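Local coordinates for uncharacterized Thioredoxin-like protein (Aeropyrum pernix, PDB 3HA9), which is of unknown function but has a thioredoxin-like fold and is probably an oxidoreductase, perhaps with antioxidant activity, at residues V39-F44 with D132-M137; N33-D38 with S70-D75; D75-E80 with P90-P95; W43-W48 with R102-N107. One frame throughout, in Å; residues are numbered along the deposited sequence.

Contact 1 (V39-F44 with D132-M137)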
loop_
_atom_site.group_PDB
_atom_site.type_symbol
_atom_site.label_atom_id
_atom_site.label_comp_id
_atom_site.label_asym_id
_atom_site.label_seq_id
_atom_site.Cartn_x
_atom_site.Cartn_y
_atom_site.Cartn_z
ATOM N N VAL A 39 -1.591 -12.963 -0.204
ATOM C CA VAL A 39 -1.235 -11.942 0.770
ATOM C C VAL A 39 -0.946 -10.666 -0.005
ATOM O O VAL A 39 -0.117 -10.666 -0.910
ATOM C CB VAL A 39 0.006 -12.377 1.572
ATOM C CG1 VAL A 39 0.481 -11.274 2.493
ATOM C CG2 VAL A 39 -0.295 -13.643 2.354
ATOM N N VAL A 40 -1.637 -9.586 0.363
ATOM C CA VAL A 40 -1.503 -8.321 -0.338
ATOM C C VAL A 40 -0.772 -7.363 0.584
ATOM O O VAL A 40 -1.172 -7.175 1.731
ATOM C CB VAL A 40 -2.886 -7.775 -0.741
ATOM C CG1 VAL A 40 -2.763 -6.384 -1.394
ATOM C CG2 VAL A 40 -3.598 -8.764 -1.686
ATOM N N ILE A 41 0.333 -6.794 0.104
ATOM C CA ILE A 41 1.050 -5.787 0.873
ATOM C C ILE A 41 0.880 -4.405 0.237
ATOM O O ILE A 41 1.322 -4.190 -0.892
ATOM C CB ILE A 41 2.570 -6.141 1.001
ATOM C CG1 ILE A 41 2.740 -7.543 1.617
ATOM C CG2 ILE A 41 3.309 -5.025 1.773
ATOM C CD1 ILE A 41 4.188 -7.969 1.842
ATOM N N LEU A 42 0.228 -3.484 0.959
ATOM C CA LEU A 42 0.135 -2.095 0.524
ATOM C C LEU A 42 1.325 -1.357 1.116
ATOM O O LEU A 42 1.487 -1.315 2.331
ATOM C CB LEU A 42 -1.180 -1.441 0.986
ATOM C CG LEU A 42 -2.480 -2.158 0.627
ATOM C CD1 LEU A 42 -3.676 -1.256 1.000
ATOM C CD2 LEU A 42 -2.519 -2.482 -0.856
ATOM N N TRP A 43 2.187 -0.822 0.260
ATOM C CA TRP A 43 3.366 -0.133 0.746
ATOM C C TRP A 43 3.236 1.349 0.400
ATOM O O TRP A 43 3.351 1.718 -0.772
ATOM C CB TRP A 43 4.615 -0.722 0.093
ATOM C CG TRP A 43 5.877 -0.020 0.531
ATOM C CD1 TRP A 43 6.105 0.586 1.735
ATOM C CD2 TRP A 43 7.062 0.146 -0.237
ATOM N NE1 TRP A 43 7.366 1.130 1.760
ATOM C CE2 TRP A 43 7.977 0.874 0.559
ATOM C CE3 TRP A 43 7.438 -0.226 -1.538
ATOM C CZ2 TRP A 43 9.263 1.229 0.105
ATOM C CZ3 TRP A 43 8.738 0.128 -1.995
ATOM C CH2 TRP A 43 9.631 0.841 -1.162
ATOM N N PHE A 44 2.991 2.174 1.427
ATOM C CA PHE A 44 2.830 3.627 1.239
ATOM C C PHE A 44 4.199 4.254 1.336
ATOM O O PHE A 44 4.880 4.086 2.344
ATOM C CB PHE A 44 1.906 4.192 2.319
ATOM C CG PHE A 44 0.476 3.747 2.166
ATOM C CD1 PHE A 44 -0.427 4.555 1.462
ATOM C CD2 PHE A 44 0.040 2.508 2.676
ATOM C CE1 PHE A 44 -1.756 4.154 1.291
ATOM C CE2 PHE A 44 -1.295 2.091 2.509
ATOM C CZ PHE A 44 -2.179 2.893 1.821
ATOM N N ASP A 132 6.886 5.587 4.887
ATOM C CA ASP A 132 7.367 4.214 4.693
ATOM C C ASP A 132 6.499 3.344 5.590
ATOM O O ASP A 132 6.898 2.934 6.684
ATOM C CB ASP A 132 8.869 4.097 5.013
ATOM C CG ASP A 132 9.468 2.741 4.629
ATOM O OD1 ASP A 132 8.718 1.829 4.230
ATOM O OD2 ASP A 132 10.711 2.564 4.781
ATOM N N TYR A 133 5.296 3.059 5.108
ATOM C CA TYR A 133 4.265 2.462 5.950
ATOM C C TYR A 133 3.690 1.271 5.229
ATOM O O TYR A 133 3.439 1.331 4.034
ATOM C CB TYR A 133 3.167 3.513 6.237
ATOM C CG TYR A 133 2.103 3.079 7.239
ATOM C CD1 TYR A 133 2.292 3.267 8.612
ATOM C CD2 TYR A 133 0.897 2.513 6.802
ATOM C CE1 TYR A 133 1.316 2.881 9.521
ATOM C CE2 TYR A 133 -0.091 2.102 7.717
ATOM C CZ TYR A 133 0.133 2.304 9.069
ATOM O OH TYR A 133 -0.815 1.910 9.980
ATOM N N ILE A 134 3.469 0.190 5.973
ATOM C CA ILE A 134 3.100 -1.101 5.405
ATOM C C ILE A 134 1.744 -1.530 5.961
ATOM O O ILE A 134 1.517 -1.449 7.172
ATOM C CB ILE A 134 4.191 -2.159 5.780
ATOM C CG1 ILE A 134 5.480 -1.931 4.968
ATOM C CG2 ILE A 134 3.667 -3.603 5.646
ATOM C CD1 ILE A 134 5.387 -2.375 3.511
ATOM N N VAL A 135 0.824 -1.919 5.079
ATOM C CA VAL A 135 -0.398 -2.644 5.487
ATOM C C VAL A 135 -0.389 -4.025 4.828
ATOM O O VAL A 135 -0.315 -4.131 3.598
ATOM C CB VAL A 135 -1.680 -1.887 5.073
ATOM C CG1 VAL A 135 -2.944 -2.641 5.552
ATOM C CG2 VAL A 135 -1.661 -0.486 5.648
ATOM N N ILE A 136 -0.474 -5.081 5.636
ATOM C CA ILE A 136 -0.564 -6.444 5.088
ATOM C C ILE A 136 -1.965 -6.986 5.336
ATOM O O ILE A 136 -2.441 -6.949 6.474
ATOM C CB ILE A 136 0.474 -7.389 5.712
ATOM C CG1 ILE A 136 1.876 -6.806 5.536
ATOM C CG2 ILE A 136 0.373 -8.792 5.072
ATOM C CD1 ILE A 136 2.970 -7.574 6.282
ATOM N N MET A 137 -2.617 -7.445 4.265
ATOM C CA MET A 137 -3.984 -7.976 4.329
ATOM C C MET A 137 -4.057 -9.347 3.656
ATOM O O MET A 137 -3.265 -9.646 2.766
ATOM C CB MET A 137 -4.953 -7.048 3.585
ATOM C CG MET A 137 -5.529 -5.900 4.392
ATOM S SD MET A 137 -6.390 -4.674 3.325
ATOM C CE MET A 137 -6.279 -5.444 1.832
#
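The indole of W43 meets D132 and Y133 at its edge, where NE1 donates to D132 OD1 at 2.9 Å and CD1 sits near Y133 O. The carboxylate is turned 56° against the ring and takes the N-H from above its own plane. I134 CD1 approaches the same indole obliquely, 3.5 Å from CD1. The phenyl of F44 has Y133 O at its edge, in plane, while V135 CG2 comes to its CE2 obliquely. The backbones pair as neighbouring antiparallel strands, 39-45 and 133-138, in the mixed sheet of a thioredoxin-like fold: V40 with M137, L42 with V135 and F44 with Y133 each exchange two N-H...O=C bonds. I41 and W43 share one face with I134 and I136; L42 and V135 meet on the other, CB to CB at 4.1 Å. A leucine in place of W43 would probably leave D132 OD1 without its indole donor and I134 CD1 without its aromatic neighbour. D132 OD2 has a separate partner, S51 OG, from between C49 and C52, which are joined in a disulfide. With each oxygen hydrogen-bonded to a different partner, the buried carboxylate is probably held in one orientation, while the W43 ring it binds touches C52.

Contact 2 (N33-D38 with S70-D75)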
loop_
_atom_site.group_PDB
_atom_site.type_symbol
_atom_site.label_atom_id
_atom_site.label_comp_id
_atom_site.label_asym_id
_atom_site.label_seq_id
_atom_site.Cartn_x
_atom_site.Cartn_y
_atom_site.Cartn_z
ATOM N N ASN A 33 -9.897 -7.918 -5.850
ATOM C CA ASN A 33 -10.255 -8.942 -6.846
ATOM C C ASN A 33 -9.270 -9.028 -8.004
ATOM O O ASN A 33 -9.035 -10.107 -8.547
ATOM C CB ASN A 33 -11.643 -8.668 -7.433
ATOM C CG ASN A 33 -12.747 -8.824 -6.423
ATOM O OD1 ASN A 33 -13.418 -9.859 -6.375
ATOM N ND2 ASN A 33 -12.952 -7.795 -5.603
ATOM N N ASN A 34 -8.714 -7.881 -8.386
ATOM C CA ASN A 34 -7.772 -7.805 -9.494
ATOM C C ASN A 34 -6.336 -8.166 -9.099
ATOM O O ASN A 34 -5.454 -8.249 -9.964
ATOM C CB ASN A 34 -7.815 -6.412 -10.137
ATOM N N VAL A 35 -6.103 -8.394 -7.806
ATOM C CA VAL A 35 -4.752 -8.682 -7.306
ATOM C C VAL A 35 -4.551 -10.192 -7.155
ATOM O O VAL A 35 -5.412 -10.883 -6.614
ATOM C CB VAL A 35 -4.463 -7.945 -5.971
ATOM C CG1 VAL A 35 -3.018 -8.167 -5.520
ATOM C CG2 VAL A 35 -4.739 -6.456 -6.117
ATOM N N GLY A 36 -3.410 -10.686 -7.627
ATOM C CA GLY A 36 -3.160 -12.124 -7.717
ATOM C C GLY A 36 -2.865 -12.922 -6.458
ATOM O O GLY A 36 -3.305 -14.059 -6.346
ATOM N N GLY A 37 -2.128 -12.354 -5.505
ATOM C CA GLY A 37 -1.599 -13.163 -4.390
ATOM C C GLY A 37 -2.592 -13.739 -3.379
ATOM O O GLY A 37 -3.798 -13.554 -3.505
ATOM N N ASP A 38 -2.087 -14.453 -2.374
ATOM C CA ASP A 38 -2.886 -14.758 -1.182
ATOM C C ASP A 38 -2.724 -13.647 -0.140
ATOM O O ASP A 38 -3.590 -13.436 0.708
ATOM C CB ASP A 38 -2.471 -16.095 -0.571
ATOM C CG ASP A 38 -3.069 -17.287 -1.300
ATOM O OD1 ASP A 38 -4.071 -17.115 -2.036
ATOM O OD2 ASP A 38 -2.532 -18.405 -1.133
ATOM N N SER A 70 1.593 -10.323 -3.143
ATOM C CA SER A 70 1.530 -9.262 -4.150
ATOM C C SER A 70 1.807 -7.939 -3.479
ATOM O O SER A 70 1.072 -7.554 -2.576
ATOM C CB SER A 70 0.161 -9.220 -4.830
ATOM O OG SER A 70 -0.044 -10.373 -5.646
ATOM N N VAL A 71 2.867 -7.259 -3.905
ATOM C CA VAL A 71 3.185 -5.917 -3.405
ATOM C C VAL A 71 2.521 -4.847 -4.272
ATOM O O VAL A 71 2.616 -4.867 -5.524
ATOM C CB VAL A 71 4.730 -5.669 -3.352
ATOM C CG1 VAL A 71 5.046 -4.188 -3.040
ATOM C CG2 VAL A 71 5.384 -6.619 -2.339
ATOM N N ILE A 72 1.836 -3.919 -3.613
ATOM C CA ILE A 72 1.303 -2.744 -4.291
ATOM C C ILE A 72 2.070 -1.522 -3.761
ATOM O O ILE A 72 1.940 -1.185 -2.580
ATOM C CB ILE A 72 -0.218 -2.591 -4.091
ATOM C CG1 ILE A 72 -0.935 -3.908 -4.492
ATOM C CG2 ILE A 72 -0.726 -1.374 -4.857
ATOM C CD1 ILE A 72 -2.456 -3.904 -4.375
ATOM N N ALA A 73 2.897 -0.911 -4.619
ATOM C CA ALA A 73 3.672 0.279 -4.246
ATOM C C ALA A 73 2.793 1.488 -4.437
ATOM O O ALA A 73 2.329 1.740 -5.545
ATOM C CB ALA A 73 4.950 0.400 -5.083
ATOM N N ILE A 74 2.548 2.226 -3.350
ATOM C CA ILE A 74 1.601 3.345 -3.379
ATOM C C ILE A 74 2.393 4.603 -3.085
ATOM O O ILE A 74 2.755 4.838 -1.936
ATOM C CB ILE A 74 0.459 3.206 -2.344
ATOM C CG1 ILE A 74 -0.360 1.951 -2.618
ATOM C CG2 ILE A 74 -0.451 4.474 -2.392
ATOM C CD1 ILE A 74 -1.391 1.579 -1.512
ATOM N N ASP A 75 2.657 5.403 -4.118
ATOM C CA ASP A 75 3.394 6.647 -3.915
ATOM C C ASP A 75 2.337 7.697 -3.669
ATOM O O ASP A 75 1.552 8.010 -4.573
ATOM C CB ASP A 75 4.232 6.987 -5.164
ATOM C CG ASP A 75 5.123 8.216 -4.972
ATOM O OD1 ASP A 75 4.832 9.057 -4.101
ATOM O OD2 ASP A 75 6.134 8.334 -5.709
#
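V35 and S70 make the closest apolar touch here, V35 CG1 lying 3.4 Å from S70 CB, tighter than usual van der Waals contact. The other methyl of V35, CG2, meets I72 CD1 tip to tip at 3.8 Å, so the two branches of one valine engage S70 and I72, two residues apart on strand 69-75 and both directed toward the loop. V35 CG1 stands anti to the backbone N (chi1 -176°), which sets it against the serine. The polar link is short but bent: G37 N donates to S70 OG at 2.9 Å with an N-H...O angle of only 129°, a weak hydrogen bond. G37 CA also comes within 3.4 Å of S70 OG, and a side chain on this glycine, in its present conformation, would collide with it. Further out, K139 NZ binds the carbonyl oxygens of both V35 and G37, tying the loop to the region just after strand 133-138. V35 also packs on V40, and I72 on L42 and V116, which places the valine over one face of the sheet. The contact thus anchors the loop leading from strand 29-30 into strand 39-45 against strand 69-75 of the central mixed sheet of a thioredoxin-like fold.

Contact 3 (D75-E80 with P90-P95)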
loop_
_atom_site.group_PDB
_atom_site.type_symbol
_atom_site.label_atom_id
_atom_site.label_comp_id
_atom_site.label_asym_id
_atom_site.label_seq_id
_atom_site.Cartn_x
_atom_site.Cartn_y
_atom_site.Cartn_z
ATOM N N ASP A 75 2.657 5.403 -4.118
ATOM C CA ASP A 75 3.394 6.647 -3.915
ATOM C C ASP A 75 2.337 7.697 -3.669
ATOM O O ASP A 75 1.552 8.010 -4.573
ATOM C CB ASP A 75 4.232 6.987 -5.164
ATOM C CG ASP A 75 5.123 8.216 -4.972
ATOM O OD1 ASP A 75 4.832 9.057 -4.101
ATOM O OD2 ASP A 75 6.134 8.334 -5.709
ATOM N N PHE A 76 2.304 8.227 -2.443
ATOM C CA PHE A 76 1.298 9.218 -2.094
ATOM C C PHE A 76 1.864 10.626 -2.089
ATOM O O PHE A 76 1.184 11.575 -1.665
ATOM C CB PHE A 76 0.580 8.859 -0.762
ATOM C CG PHE A 76 1.443 8.963 0.483
ATOM C CD1 PHE A 76 1.478 10.144 1.239
ATOM C CD2 PHE A 76 2.148 7.855 0.939
ATOM C CE1 PHE A 76 2.222 10.224 2.423
ATOM C CE2 PHE A 76 2.898 7.917 2.118
ATOM C CZ PHE A 76 2.925 9.107 2.864
ATOM N N TRP A 77 3.105 10.780 -2.569
ATOM C CA TRP A 77 3.743 12.091 -2.543
ATOM C C TRP A 77 3.337 12.873 -3.804
ATOM O O TRP A 77 4.138 13.128 -4.701
ATOM C CB TRP A 77 5.267 11.961 -2.362
ATOM C CG TRP A 77 5.861 13.242 -1.834
ATOM C CD1 TRP A 77 6.507 14.198 -2.550
ATOM C CD2 TRP A 77 5.796 13.712 -0.489
ATOM N NE1 TRP A 77 6.886 15.233 -1.724
ATOM C CE2 TRP A 77 6.463 14.954 -0.451
ATOM C CE3 TRP A 77 5.267 13.187 0.700
ATOM C CZ2 TRP A 77 6.586 15.701 0.719
ATOM C CZ3 TRP A 77 5.402 13.935 1.879
ATOM C CH2 TRP A 77 6.063 15.179 1.868
ATOM N N THR A 78 2.051 13.224 -3.854
ATOM C CA THR A 78 1.445 13.852 -5.016
ATOM C C THR A 78 0.908 15.231 -4.656
ATOM O O THR A 78 0.660 15.518 -3.481
ATOM C CB THR A 78 0.224 13.028 -5.509
ATOM O OG1 THR A 78 -0.761 12.952 -4.462
ATOM C CG2 THR A 78 0.645 11.623 -5.928
ATOM N N ALA A 79 0.704 16.074 -5.672
ATOM C CA ALA A 79 0.222 17.436 -5.421
ATOM C C ALA A 79 -1.070 17.431 -4.607
ATOM O O ALA A 79 -1.236 18.244 -3.691
ATOM C CB ALA A 79 0.034 18.184 -6.735
ATOM N N GLU A 80 -1.979 16.518 -4.942
ATOM C CA GLU A 80 -3.285 16.476 -4.291
ATOM C C GLU A 80 -3.149 16.089 -2.818
ATOM O O GLU A 80 -3.793 16.686 -1.938
ATOM C CB GLU A 80 -4.221 15.495 -5.019
ATOM C CG GLU A 80 -4.695 15.950 -6.391
ATOM C CD GLU A 80 -3.637 15.811 -7.508
ATOM O OE1 GLU A 80 -2.613 15.086 -7.355
ATOM O OE2 GLU A 80 -3.841 16.451 -8.562
ATOM N N PRO A 90 7.687 24.974 0.881
ATOM C CA PRO A 90 9.103 24.813 0.533
ATOM C C PRO A 90 9.948 23.903 1.436
ATOM O O PRO A 90 10.986 23.415 0.992
ATOM C CB PRO A 90 9.631 26.251 0.610
ATOM C CG PRO A 90 8.457 27.072 0.262
ATOM C CD PRO A 90 7.295 26.394 0.939
ATOM N N GLY A 91 9.528 23.692 2.682
ATOM C CA GLY A 91 10.244 22.838 3.628
ATOM C C GLY A 91 10.159 21.347 3.322
ATOM O O GLY A 91 10.826 20.522 3.965
ATOM N N TYR A 92 9.311 21.006 2.356
ATOM C CA TYR A 92 9.136 19.624 1.931
ATOM C C TYR A 92 9.440 19.487 0.450
ATOM O O TYR A 92 9.244 20.420 -0.313
ATOM C CB TYR A 92 7.698 19.175 2.195
ATOM C CG TYR A 92 7.308 19.261 3.662
ATOM C CD1 TYR A 92 7.631 18.239 4.540
ATOM C CD2 TYR A 92 6.653 20.387 4.163
ATOM C CE1 TYR A 92 7.306 18.309 5.882
ATOM C CE2 TYR A 92 6.306 20.466 5.519
ATOM C CZ TYR A 92 6.643 19.425 6.364
ATOM O OH TYR A 92 6.317 19.473 7.702
ATOM N N PRO A 93 9.876 18.297 0.029
ATOM C CA PRO A 93 10.104 18.071 -1.403
ATOM C C PRO A 93 8.845 18.292 -2.248
ATOM O O PRO A 93 7.718 18.100 -1.758
ATOM C CB PRO A 93 10.528 16.599 -1.446
ATOM C CG PRO A 93 11.171 16.367 -0.113
ATOM C CD PRO A 93 10.282 17.136 0.837
ATOM N N PRO A 94 9.018 18.696 -3.516
ATOM C CA PRO A 94 7.860 18.844 -4.384
ATOM C C PRO A 94 7.265 17.465 -4.625
ATOM O O PRO A 94 7.880 16.461 -4.226
ATOM C CB PRO A 94 8.451 19.390 -5.695
ATOM C CG PRO A 94 9.845 19.782 -5.392
ATOM C CD PRO A 94 10.283 18.967 -4.226
ATOM N N PRO A 95 6.087 17.409 -5.257
ATOM C CA PRO A 95 5.511 16.114 -5.599
ATOM C C PRO A 95 6.440 15.261 -6.450
ATOM O O PRO A 95 7.191 15.772 -7.292
ATOM C CB PRO A 95 4.278 16.470 -6.431
ATOM C CG PRO A 95 3.961 17.875 -6.083
ATOM C CD PRO A 95 5.266 18.526 -5.755
#
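W77 reaches the proline-rich loop through its indole nitrogen, which bonds to two successive carbonyl oxygens, one of them weakly. NE1 donates to P93 O at 3.0 Å with an N-H...O angle of 148°; the oxygen lies in the ring plane, but the donor stands well above the plane of the carbonyl. The second bond, from NE1 to P94 O, is equally short at 3.0 Å yet weak, its angle being 121°. One N-H is therefore shared between two acceptors, the P93 oxygen being met more directly. The start of the segment is fixed by an Asx turn in which D75 OD1 accepts from W77 N at 2.9 Å. An inverse gamma turn centred on W77, with a weak bond from T78 N to F76 O, bends the chain here.

Around these bonds carbon contacts complete the fit. Y92 CB comes to the indole edge, 3.9 Å from W77 CZ2, and the two side chains cross at about a right angle. P93 CD lies 4.0 Å from the same CZ2. Beyond the ring, P95 settles against the beginning of helix 79-85, with its CB 3.7 Å from A79 N. T78 is the N-cap of that helix: its OG1 binds A81 N and also D118 O.

W48 meets the W77 ring edge-to-face. The contact joins the chain running from strand 69-75 into helix 79-85 to the loop before helix 98-108. Because proline nitrogens within the chain have no hydrogen to donate, this run of prolines can offer only its carbonyl oxygens to backbone-type hydrogen bonding, and the indole N-H serves two of them.

Contact 4 (W43-W48 with R102-N107)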
loop_
_atom_site.group_PDB
_atom_site.type_symbol
_atom_site.label_atom_id
_atom_site.label_comp_id
_atom_site.label_asym_id
_atom_site.label_seq_id
_atom_site.Cartn_x
_atom_site.Cartn_y
_atom_site.Cartn_z
ATOM N N TRP A 43 2.187 -0.822 0.260
ATOM C CA TRP A 43 3.366 -0.133 0.746
ATOM C C TRP A 43 3.236 1.349 0.400
ATOM O O TRP A 43 3.351 1.718 -0.772
ATOM C CB TRP A 43 4.615 -0.722 0.093
ATOM C CG TRP A 43 5.877 -0.020 0.531
ATOM C CD1 TRP A 43 6.105 0.586 1.735
ATOM C CD2 TRP A 43 7.062 0.146 -0.237
ATOM N NE1 TRP A 43 7.366 1.130 1.760
ATOM C CE2 TRP A 43 7.977 0.874 0.559
ATOM C CE3 TRP A 43 7.438 -0.226 -1.538
ATOM C CZ2 TRP A 43 9.263 1.229 0.105
ATOM C CZ3 TRP A 43 8.738 0.128 -1.995
ATOM C CH2 TRP A 43 9.631 0.841 -1.162
ATOM N N PHE A 44 2.991 2.174 1.427
ATOM C CA PHE A 44 2.830 3.627 1.239
ATOM C C PHE A 44 4.199 4.254 1.336
ATOM O O PHE A 44 4.880 4.086 2.344
ATOM C CB PHE A 44 1.906 4.192 2.319
ATOM C CG PHE A 44 0.476 3.747 2.166
ATOM C CD1 PHE A 44 -0.427 4.555 1.462
ATOM C CD2 PHE A 44 0.040 2.508 2.676
ATOM C CE1 PHE A 44 -1.756 4.154 1.291
ATOM C CE2 PHE A 44 -1.295 2.091 2.509
ATOM C CZ PHE A 44 -2.179 2.893 1.821
ATOM N N MET A 45 4.605 4.945 0.270
ATOM C CA MET A 45 6.001 5.388 0.156
ATOM C C MET A 45 6.133 6.674 -0.656
ATOM O O MET A 45 5.132 7.243 -1.097
ATOM C CB MET A 45 6.895 4.250 -0.384
ATOM C CG MET A 45 6.370 3.502 -1.639
ATOM S SD MET A 45 6.330 4.459 -3.180
ATOM C CE MET A 45 8.071 4.508 -3.548
ATOM N N ALA A 46 7.371 7.135 -0.808
ATOM C CA ALA A 46 7.707 8.296 -1.644
ATOM C C ALA A 46 9.081 8.028 -2.206
ATOM O O ALA A 46 9.904 7.362 -1.553
ATOM C CB ALA A 46 7.705 9.586 -0.800
ATOM N N ALA A 47 9.339 8.531 -3.410
ATOM C CA ALA A 47 10.579 8.193 -4.106
ATOM C C ALA A 47 11.818 8.749 -3.409
ATOM O O ALA A 47 12.904 8.187 -3.529
ATOM C CB ALA A 47 10.516 8.643 -5.551
ATOM N N TRP A 48 11.649 9.835 -2.661
ATOM C CA TRP A 48 12.759 10.448 -1.910
ATOM C C TRP A 48 12.934 9.941 -0.466
ATOM O O TRP A 48 13.865 10.332 0.235
ATOM C CB TRP A 48 12.553 11.967 -1.882
ATOM C CG TRP A 48 11.284 12.362 -1.217
ATOM C CD1 TRP A 48 10.062 12.487 -1.808
ATOM C CD2 TRP A 48 11.101 12.711 0.158
ATOM N NE1 TRP A 48 9.124 12.860 -0.882
ATOM C CE2 TRP A 48 9.733 13.018 0.331
ATOM C CE3 TRP A 48 11.954 12.779 1.263
ATOM C CZ2 TRP A 48 9.194 13.381 1.570
ATOM C CZ3 TRP A 48 11.423 13.149 2.490
ATOM C CH2 TRP A 48 10.056 13.455 2.632
ATOM N N ARG A 102 8.724 5.624 -11.036
ATOM C CA ARG A 102 9.173 4.499 -11.872
ATOM C C ARG A 102 10.644 4.200 -11.713
ATOM O O ARG A 102 11.031 3.029 -11.612
ATOM C CB ARG A 102 8.873 4.769 -13.348
ATOM C CG ARG A 102 7.405 4.655 -13.688
ATOM C CD ARG A 102 7.169 4.867 -15.190
ATOM N NE ARG A 102 5.764 5.122 -15.533
ATOM C CZ ARG A 102 4.812 4.195 -15.630
ATOM N NH1 ARG A 102 5.071 2.914 -15.398
ATOM N NH2 ARG A 102 3.584 4.545 -15.986
ATOM N N LYS A 103 11.451 5.261 -11.680
ATOM C CA LYS A 103 12.891 5.114 -11.573
ATOM C C LYS A 103 13.293 4.486 -10.238
ATOM O O LYS A 103 14.193 3.659 -10.192
ATOM C CB LYS A 103 13.585 6.472 -11.771
ATOM C CG LYS A 103 15.111 6.433 -11.709
ATOM C CD LYS A 103 15.673 5.571 -12.810
ATOM C CE LYS A 103 17.106 5.916 -13.140
ATOM N NZ LYS A 103 17.402 5.456 -14.512
ATOM N N PHE A 104 12.617 4.895 -9.170
ATOM C CA PHE A 104 12.874 4.337 -7.845
ATOM C C PHE A 104 12.582 2.848 -7.852
ATOM O O PHE A 104 13.405 2.021 -7.397
ATOM C CB PHE A 104 12.042 5.061 -6.767
ATOM C CG PHE A 104 12.160 4.445 -5.417
ATOM C CD1 PHE A 104 13.158 4.850 -4.540
ATOM C CD2 PHE A 104 11.293 3.415 -5.025
ATOM C CE1 PHE A 104 13.287 4.242 -3.275
ATOM C CE2 PHE A 104 11.421 2.805 -3.768
ATOM C CZ PHE A 104 12.419 3.226 -2.893
ATOM N N ILE A 105 11.417 2.483 -8.378
ATOM C CA ILE A 105 11.029 1.073 -8.426
ATOM C C ILE A 105 11.939 0.262 -9.360
ATOM O O ILE A 105 12.292 -0.895 -9.040
ATOM C CB ILE A 105 9.512 0.906 -8.774
ATOM C CG1 ILE A 105 8.652 1.579 -7.699
ATOM C CG2 ILE A 105 9.135 -0.589 -8.973
ATOM C CD1 ILE A 105 8.740 0.936 -6.280
ATOM N N ALA A 106 12.367 0.858 -10.472
ATOM C CA ALA A 106 13.296 0.159 -11.381
ATOM C C ALA A 106 14.645 -0.068 -10.708
ATOM O O ALA A 106 15.251 -1.138 -10.876
ATOM C CB ALA A 106 13.476 0.925 -12.675
ATOM N N ASN A 107 15.101 0.927 -9.951
ATOM C CA ASN A 107 16.396 0.847 -9.268
ATOM C C ASN A 107 16.425 -0.109 -8.094
ATOM O O ASN A 107 17.436 -0.806 -7.884
ATOM C CB ASN A 107 16.828 2.227 -8.743
ATOM C CG ASN A 107 17.501 3.074 -9.795
ATOM O OD1 ASN A 107 17.503 4.314 -9.696
ATOM N ND2 ASN A 107 18.085 2.436 -10.792
#
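W43 and F104 reach toward each other tip to tip, the far corner of the indole against the rim of the phenyl: W43 CH2 lies 3.7 Å from F104 CE2, close to the plane of the phenyl ring. I105 CD1 makes a longer touch to the neighbouring indole atom, W43 CZ3, at 4.4 Å. Two residues on, M45 folds back over the indole, its CG 3.6 Å above the ring plane and over the centre. Its chain begins with CG between the backbone N and the carbonyl carbon (chi1 48°) and bends again at chi2 and chi3. The terminal methyl, CE, arrives 3.7 Å from F104 CD2, and the two side chains slide past each other in opposite directions. At A47, past the end of the strand, the touch comes from both backbone and side chain: A47 O lies 3.5 Å from F104 CD1, and A47 CB faces F104 CB at 4.1 Å. The phenylalanine is thus met by three residues of 43-48, W43 and M45 sharing its CE2 side and A47 its CB and CD1, with no hydrogen bond across the contact. An alanine in place of F104 would probably open a gap beside W43 CH2 and M45 CE and leave the methionine methyl freer to move.

D96 OD2 accepts from A47 N, which ties this loop to the approach of helix 98-108. Strand 39-45 lies between strands 69-75 and 133-138, and its W43 side chain touches both C52, M55 and L59 of helix 52-65 and F104 and I105 of helix 98-108, so both helices close on the face that carries W43.

Overall arrangement
Contacts 1, 2 and 4 are largely buried, whereas contact 3 lies toward the surface, its centre about 17 Å from the centre of the chain. Contacts 1 and 4 share strand 39-45 and use W43 in two ways, polar edge in one and apolar corner in the other. Contact 2 joins them through strand 69-75, which hydrogen-bonds to 39-45 at I72 and I74. Regular backbone pairing dominates contact 1; contact 2 has a single weak bond beside apolar touches, contact 4 has no hydrogen bond across it and is mainly apolar, and contact 3 depends on an indole N-H. Contacts 3 and 4 are tied by a probable hydrogen bond from F76 N to M45 O, at the end of strand 39-45.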